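PDB 1GYO: cytochrome C3, A dimeric class III c-type cytochrome from Desulfovibrio gigas, which probably carries electrons through its covalently bound c-type hemes, four to each chain of the dimer. Local coordinates for residues Val8-Arg20 with His56-Phe68. Numbering follows the deposited sequence. Where two conformers were deposited one is given.
With HEC (heme c), chain D.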
loop_
_atom_site.group_PDB
_atom_site.type_symbol
_atom_site.label_atom_id
_atom_site.label_comp_id
_atom_site.label_asym_id
_atom_site.label_seq_id
_atom_site.Cartn_x
_atom_site.Cartn_y
_atom_site.Cartn_z
ATOM N N VAL A 8 -16.147 6.271 -4.291
ATOM C CA VAL A 8 -17.171 7.259 -3.941
ATOM C C VAL A 8 -17.457 7.095 -2.464
ATOM O O VAL A 8 -17.792 6.013 -1.957
ATOM C CB VAL A 8 -18.471 7.050 -4.733
ATOM C CG1 VAL A 8 -19.477 8.103 -4.286
ATOM C CG2 VAL A 8 -18.156 7.087 -6.237
ATOM N N ILE A 9 -17.211 8.155 -1.735
ATOM C CA ILE A 9 -17.309 8.229 -0.321
ATOM C C ILE A 9 -18.682 8.854 0.011
ATOM O O ILE A 9 -19.008 9.894 -0.540
ATOM C CB ILE A 9 -16.166 9.037 0.293
ATOM C CG1 ILE A 9 -14.799 8.627 -0.217
ATOM C CG2 ILE A 9 -16.234 8.933 1.842
ATOM C CD1 ILE A 9 -13.686 9.611 0.170
ATOM N N THR A 10 -19.410 8.202 0.891
ATOM C CA THR A 10 -20.719 8.780 1.281
ATOM C C THR A 10 -20.976 8.535 2.769
ATOM O O THR A 10 -20.039 8.209 3.508
ATOM C CB THR A 10 -21.800 8.323 0.333
ATOM O OG1 THR A 10 -23.047 9.043 0.563
ATOM C CG2 THR A 10 -22.016 6.838 0.541
ATOM N N ALA A 11 -22.195 8.708 3.193
ATOM C CA ALA A 11 -22.567 8.513 4.575
ATOM C C ALA A 11 -22.319 7.066 4.975
ATOM O O ALA A 11 -22.245 6.155 4.141
ATOM C CB ALA A 11 -24.030 8.903 4.786
ATOM N N PRO A 12 -22.209 6.801 6.292
ATOM C CA PRO A 12 -22.015 5.413 6.742
ATOM C C PRO A 12 -23.106 4.496 6.221
ATOM O O PRO A 12 -24.266 4.896 6.091
ATOM C CB PRO A 12 -22.116 5.578 8.269
ATOM C CG PRO A 12 -21.634 6.977 8.525
ATOM C CD PRO A 12 -22.238 7.765 7.411
ATOM N N GLU A 13 -22.717 3.252 5.982
ATOM C CA GLU A 13 -23.583 2.235 5.415
ATOM C C GLU A 13 -24.937 2.196 6.094
ATOM O O GLU A 13 -24.919 2.143 7.325
ATOM C CB GLU A 13 -22.944 0.847 5.579
ATOM C CG GLU A 13 -23.717 -0.288 4.925
ATOM C CD GLU A 13 -23.365 -0.393 3.464
ATOM O OE1 GLU A 13 -24.190 -0.848 2.649
ATOM O OE2 GLU A 13 -22.222 0.008 3.131
ATOM N N GLY A 14 -26.023 2.274 5.338
ATOM C CA GLY A 14 -27.328 2.156 5.926
ATOM C C GLY A 14 -27.916 3.491 6.323
ATOM O O GLY A 14 -29.118 3.508 6.642
ATOM N N GLU A 15 -27.107 4.548 6.314
ATOM C CA GLU A 15 -27.593 5.858 6.734
ATOM C C GLU A 15 -27.863 6.741 5.518
ATOM O O GLU A 15 -27.374 6.569 4.415
ATOM C CB GLU A 15 -26.612 6.580 7.674
ATOM C CG GLU A 15 -26.317 5.667 8.893
ATOM C CD GLU A 15 -27.481 5.594 9.864
ATOM O OE1 GLU A 15 -27.612 4.611 10.636
ATOM O OE2 GLU A 15 -28.285 6.545 9.861
ATOM N N ASP A 16 -28.711 7.743 5.749
ATOM C CA ASP A 16 -29.033 8.645 4.675
ATOM C C ASP A 16 -27.932 9.662 4.378
ATOM O O ASP A 16 -27.345 10.230 5.302
ATOM C CB ASP A 16 -30.292 9.430 5.039
ATOM C CG ASP A 16 -31.550 8.616 4.994
ATOM O OD1 ASP A 16 -31.563 7.543 4.361
ATOM O OD2 ASP A 16 -32.483 9.157 5.627
ATOM N N PRO A 17 -27.611 9.920 3.118
ATOM C CA PRO A 17 -26.593 10.921 2.753
ATOM C C PRO A 17 -27.033 12.323 3.128
ATOM O O PRO A 17 -28.238 12.633 3.198
ATOM C CB PRO A 17 -26.512 10.850 1.222
ATOM C CG PRO A 17 -27.849 10.297 0.861
ATOM C CD PRO A 17 -28.188 9.286 1.943
ATOM N N HIS A 18 -26.064 13.171 3.386
ATOM C CA HIS A 18 -26.353 14.584 3.559
ATOM C C HIS A 18 -27.072 15.113 2.346
ATOM O O HIS A 18 -26.715 14.679 1.234
ATOM C CB HIS A 18 -25.037 15.315 3.778
ATOM C CG HIS A 18 -25.284 16.673 4.293
ATOM N ND1 HIS A 18 -25.602 17.707 3.460
ATOM C CD2 HIS A 18 -25.311 17.117 5.581
ATOM C CE1 HIS A 18 -25.805 18.774 4.247
ATOM N NE2 HIS A 18 -25.630 18.442 5.504
ATOM N N PRO A 19 -28.104 15.918 2.514
ATOM C CA PRO A 19 -28.880 16.278 1.332
ATOM C C PRO A 19 -28.150 17.190 0.368
ATOM O O PRO A 19 -28.648 17.293 -0.748
ATOM C CB PRO A 19 -30.109 17.029 1.901
ATOM C CG PRO A 19 -29.725 17.345 3.301
ATOM C CD PRO A 19 -28.695 16.380 3.764
ATOM N N ARG A 20 -27.048 17.850 0.757
ATOM C CA ARG A 20 -26.327 18.724 -0.154
ATOM C C ARG A 20 -24.820 18.403 -0.323
ATOM O O ARG A 20 -24.198 18.746 -1.320
ATOM C CB ARG A 20 -26.433 20.163 0.362
ATOM C CG ARG A 20 -25.859 21.116 -0.645
ATOM C CD ARG A 20 -26.334 22.549 -0.684
ATOM N NE ARG A 20 -25.852 23.174 -1.924
ATOM C CZ ARG A 20 -26.263 24.396 -2.301
ATOM N NH1 ARG A 20 -27.120 25.078 -1.537
ATOM N NH2 ARG A 20 -25.816 24.925 -3.437
ATOM N N HIS A 56 -15.558 5.756 12.001
ATOM C CA HIS A 56 -16.000 7.173 11.988
ATOM C C HIS A 56 -17.466 7.245 11.626
ATOM O O HIS A 56 -17.853 7.625 10.521
ATOM C CB HIS A 56 -15.125 7.939 10.995
ATOM C CG HIS A 56 -13.713 8.103 11.454
ATOM N ND1 HIS A 56 -13.330 9.130 12.283
ATOM C CD2 HIS A 56 -12.596 7.384 11.238
ATOM C CE1 HIS A 56 -12.026 9.042 12.538
ATOM N NE2 HIS A 56 -11.542 7.961 11.913
ATOM N N ILE A 57 -18.305 6.870 12.590
ATOM C CA ILE A 57 -19.706 6.688 12.379
ATOM C C ILE A 57 -20.586 7.824 12.899
ATOM O O ILE A 57 -21.612 8.086 12.298
ATOM C CB ILE A 57 -20.191 5.373 13.020
ATOM C CG1 ILE A 57 -19.402 4.167 12.643
ATOM C CG2 ILE A 57 -21.681 5.130 12.672
ATOM C CD1 ILE A 57 -20.232 2.908 12.905
ATOM N N ASP A 58 -20.210 8.435 14.004
ATOM C CA ASP A 58 -21.095 9.381 14.661
ATOM C C ASP A 58 -21.313 10.625 13.802
ATOM O O ASP A 58 -20.335 11.224 13.339
ATOM C CB ASP A 58 -20.488 9.853 15.985
ATOM C CG ASP A 58 -21.349 10.954 16.563
ATOM O OD1 ASP A 58 -22.557 10.768 16.748
ATOM O OD2 ASP A 58 -20.888 12.086 16.766
ATOM N N ARG A 59 -22.531 11.048 13.633
ATOM C CA ARG A 59 -22.897 12.261 12.906
ATOM C C ARG A 59 -23.668 13.201 13.802
ATOM O O ARG A 59 -24.244 14.177 13.304
ATOM C CB ARG A 59 -23.691 11.878 11.649
ATOM C CG ARG A 59 -22.800 11.131 10.651
ATOM C CD ARG A 59 -23.659 10.422 9.632
ATOM N NE ARG A 59 -24.099 11.308 8.559
ATOM C CZ ARG A 59 -25.061 11.046 7.704
ATOM N NH1 ARG A 59 -25.819 9.945 7.801
ATOM N NH2 ARG A 59 -25.333 11.889 6.722
ATOM N N ASP A 60 -23.656 12.992 15.112
ATOM C CA ASP A 60 -24.404 13.878 16.000
ATOM C C ASP A 60 -23.810 15.274 16.105
ATOM O O ASP A 60 -24.540 16.213 16.434
ATOM C CB ASP A 60 -24.493 13.290 17.402
ATOM C CG ASP A 60 -25.297 12.028 17.575
ATOM O OD1 ASP A 60 -25.955 11.652 16.598
ATOM O OD2 ASP A 60 -25.263 11.493 18.710
ATOM N N ASP A 61 -22.523 15.405 15.882
ATOM C CA ASP A 61 -21.809 16.690 15.866
ATOM C C ASP A 61 -20.747 16.640 14.813
ATOM O O ASP A 61 -20.639 15.649 14.094
ATOM C CB ASP A 61 -21.289 17.047 17.279
ATOM C CG ASP A 61 -20.184 16.181 17.778
ATOM O OD1 ASP A 61 -19.302 15.725 17.011
ATOM O OD2 ASP A 61 -20.227 15.881 18.981
ATOM N N ARG A 62 -20.003 17.742 14.684
ATOM C CA ARG A 62 -18.882 17.821 13.742
ATOM C C ARG A 62 -17.581 18.016 14.508
ATOM O O ARG A 62 -16.626 18.531 13.953
ATOM C CB ARG A 62 -19.104 18.981 12.751
ATOM C CG ARG A 62 -20.310 18.742 11.859
ATOM C CD ARG A 62 -20.379 19.854 10.802
ATOM N NE ARG A 62 -21.603 19.676 9.969
ATOM C CZ ARG A 62 -21.975 20.537 9.051
ATOM N NH1 ARG A 62 -21.205 21.604 8.828
ATOM N NH2 ARG A 62 -23.083 20.314 8.398
ATOM N N SER A 63 -17.526 17.615 15.780
ATOM C CA SER A 63 -16.436 17.897 16.679
ATOM C C SER A 63 -15.724 16.611 17.148
ATOM O O SER A 63 -14.514 16.629 17.371
ATOM C CB SER A 63 -16.930 18.661 17.919
ATOM O OG SER A 63 -17.436 19.934 17.413
ATOM N N TYR A 64 -16.460 15.538 17.360
ATOM C CA TYR A 64 -15.863 14.319 17.932
ATOM C C TYR A 64 -14.792 13.782 17.008
ATOM O O TYR A 64 -15.042 13.526 15.823
ATOM C CB TYR A 64 -16.950 13.300 18.080
ATOM C CG TYR A 64 -16.638 12.005 18.761
ATOM C CD1 TYR A 64 -15.770 11.917 19.815
ATOM C CD2 TYR A 64 -17.265 10.823 18.314
ATOM C CE1 TYR A 64 -15.482 10.701 20.450
ATOM C CE2 TYR A 64 -17.012 9.623 18.945
ATOM C CZ TYR A 64 -16.127 9.565 20.006
ATOM O OH TYR A 64 -15.874 8.361 20.622
ATOM N N GLU A 65 -13.572 13.614 17.542
ATOM C CA GLU A 65 -12.429 13.187 16.682
ATOM C C GLU A 65 -12.617 11.804 16.081
ATOM O O GLU A 65 -12.032 11.491 15.038
ATOM C CB GLU A 65 -11.150 13.236 17.507
ATOM C CG GLU A 65 -10.890 14.652 18.011
ATOM C CD GLU A 65 -11.468 14.968 19.401
ATOM O OE1 GLU A 65 -12.441 14.302 19.938
ATOM O OE2 GLU A 65 -10.840 15.963 19.867
ATOM N N ARG A 66 -13.424 10.975 16.715
ATOM C CA ARG A 66 -13.683 9.619 16.213
ATOM C C ARG A 66 -14.935 9.563 15.350
ATOM O O ARG A 66 -15.323 8.485 14.904
ATOM C CB ARG A 66 -13.810 8.642 17.388
ATOM C CG ARG A 66 -12.517 8.416 18.129
ATOM C CD ARG A 66 -12.653 7.397 19.219
ATOM N NE ARG A 66 -11.451 7.286 20.006
ATOM C CZ ARG A 66 -11.205 6.241 20.787
ATOM N NH1 ARG A 66 -10.077 6.175 21.498
ATOM N NH2 ARG A 66 -12.127 5.304 20.786
ATOM N N GLY A 67 -15.552 10.727 15.093
ATOM C CA GLY A 67 -16.790 10.763 14.333
ATOM C C GLY A 67 -16.582 10.975 12.842
ATOM O O GLY A 67 -15.447 11.030 12.368
ATOM N N PHE A 68 -17.683 11.035 12.129
ATOM C CA PHE A 68 -17.663 11.066 10.670
ATOM C C PHE A 68 -17.066 12.355 10.137
ATOM O O PHE A 68 -16.141 12.319 9.307
ATOM C CB PHE A 68 -19.099 10.865 10.163
ATOM C CG PHE A 68 -19.222 10.752 8.674
ATOM C CD1 PHE A 68 -18.841 9.603 8.024
ATOM C CD2 PHE A 68 -19.746 11.803 7.933
ATOM C CE1 PHE A 68 -19.005 9.473 6.662
ATOM C CE2 PHE A 68 -19.917 11.676 6.552
ATOM C CZ PHE A 68 -19.561 10.502 5.915
HETATM FE FE HEC D . -9.630 7.414 11.850
HETATM C CHA HEC D . -8.743 9.612 14.257
HETATM C CHB HEC D . -9.386 9.851 9.529
HETATM C CHC HEC D . -10.192 5.146 9.385
HETATM C CHD HEC D . -10.283 5.071 14.160
HETATM N NA HEC D . -9.150 9.336 11.883
HETATM C C1A HEC D . -8.787 10.099 12.972
HETATM C C2A HEC D . -8.507 11.455 12.577
HETATM C C3A HEC D . -8.720 11.537 11.244
HETATM C C4A HEC D . -9.094 10.213 10.808
HETATM C CMA HEC D . -8.631 12.741 10.350
HETATM C CAA HEC D . -8.094 12.574 13.511
HETATM C CBA HEC D . -9.319 13.399 13.893
HETATM C CGA HEC D . -9.010 14.540 14.827
HETATM O O1A HEC D . -9.588 15.634 14.641
HETATM O O2A HEC D . -8.255 14.331 15.802
HETATM N NB HEC D . -9.735 7.476 9.842
HETATM C C1B HEC D . -9.644 8.587 9.040
HETATM C C2B HEC D . -9.812 8.253 7.643
HETATM C C3B HEC D . -10.028 6.912 7.596
HETATM C C4B HEC D . -9.970 6.432 8.960
HETATM C CMB HEC D . -9.779 9.246 6.525
HETATM C CAB HEC D . -10.292 6.051 6.400
HETATM C CBB HEC D . -9.193 6.168 5.324
HETATM N NC HEC D . -10.121 5.487 11.784
HETATM C C1C HEC D . -10.316 4.691 10.673
HETATM C C2C HEC D . -10.693 3.347 11.053
HETATM C C3C HEC D . -10.792 3.340 12.406
HETATM C C4C HEC D . -10.398 4.655 12.861
HETATM C CMC HEC D . -10.978 2.232 10.074
HETATM C CAC HEC D . -11.245 2.224 13.300
HETATM C CBC HEC D . -10.484 0.914 13.160
HETATM N ND HEC D . -9.573 7.376 13.823
HETATM C C1D HEC D . -9.846 6.293 14.632
HETATM C C2D HEC D . -9.588 6.614 16.019
HETATM C C3D HEC D . -9.142 7.903 16.041
HETATM C C4D HEC D . -9.134 8.362 14.682
HETATM C CMD HEC D . -9.776 5.650 17.155
HETATM C CAD HEC D . -8.671 8.708 17.218
HETATM C CBD HEC D . -7.166 8.721 17.357
HETATM C CGD HEC D . -6.595 7.335 17.662
HETATM O O1D HEC D . -5.826 6.841 16.838
HETATM O O2D HEC D . -6.955 6.793 18.719
#
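Arg59 and Asp16 supply the polar link between these two loops. NH1 and NH2 of Arg59 converge end-on upon one acceptor, the backbone O of Asp16, at 2.9 Å and 3.0 Å. That oxygen lies in the guanidinium plane, but each N-H bends to reach it (147° and 146°), as expected when two donors share a single atom. The Arg59 chain turns at chi3 (82°), which swings the guanidinium across the 8-20 loop; CB of Ala11 then rests over one of its faces, 3.7 Å from NH1. NH2 has a second acceptor, a propionate oxygen (O1A) of another heme, which further restricts rotation of the group.

The buried, tightly packed part centres on Pro12. Its CD sits above the Phe68 ring, 4.0 Å from the centroid, a CH-pi contact displaced toward the rim, while the same carbon meets CD of Arg59 at 3.7 Å. The carbonyl O of Thr10 approaches the ring edge, 3.4 Å from CZ, and Trp72 meets Phe68 edge-to-face.

Toward solvent the fit slackens. The exposed Arg62 brings NH2 just to 4.3 Å from NE2 of His18, and the exposed Ile57 and Glu15 are each modelled in two conformers.

At the start of the 56-68 segment, its ring directed away from the 8-20 loop, His56 binds heme iron through NE2 opposite His41, and its ND1 donates to Gly67 O. One segment thus carries an axial ligand of one heme and, through Arg59, ties the 8-20 loop to a propionate of another, within the bis-histidine, multiheme class III cytochrome c fold.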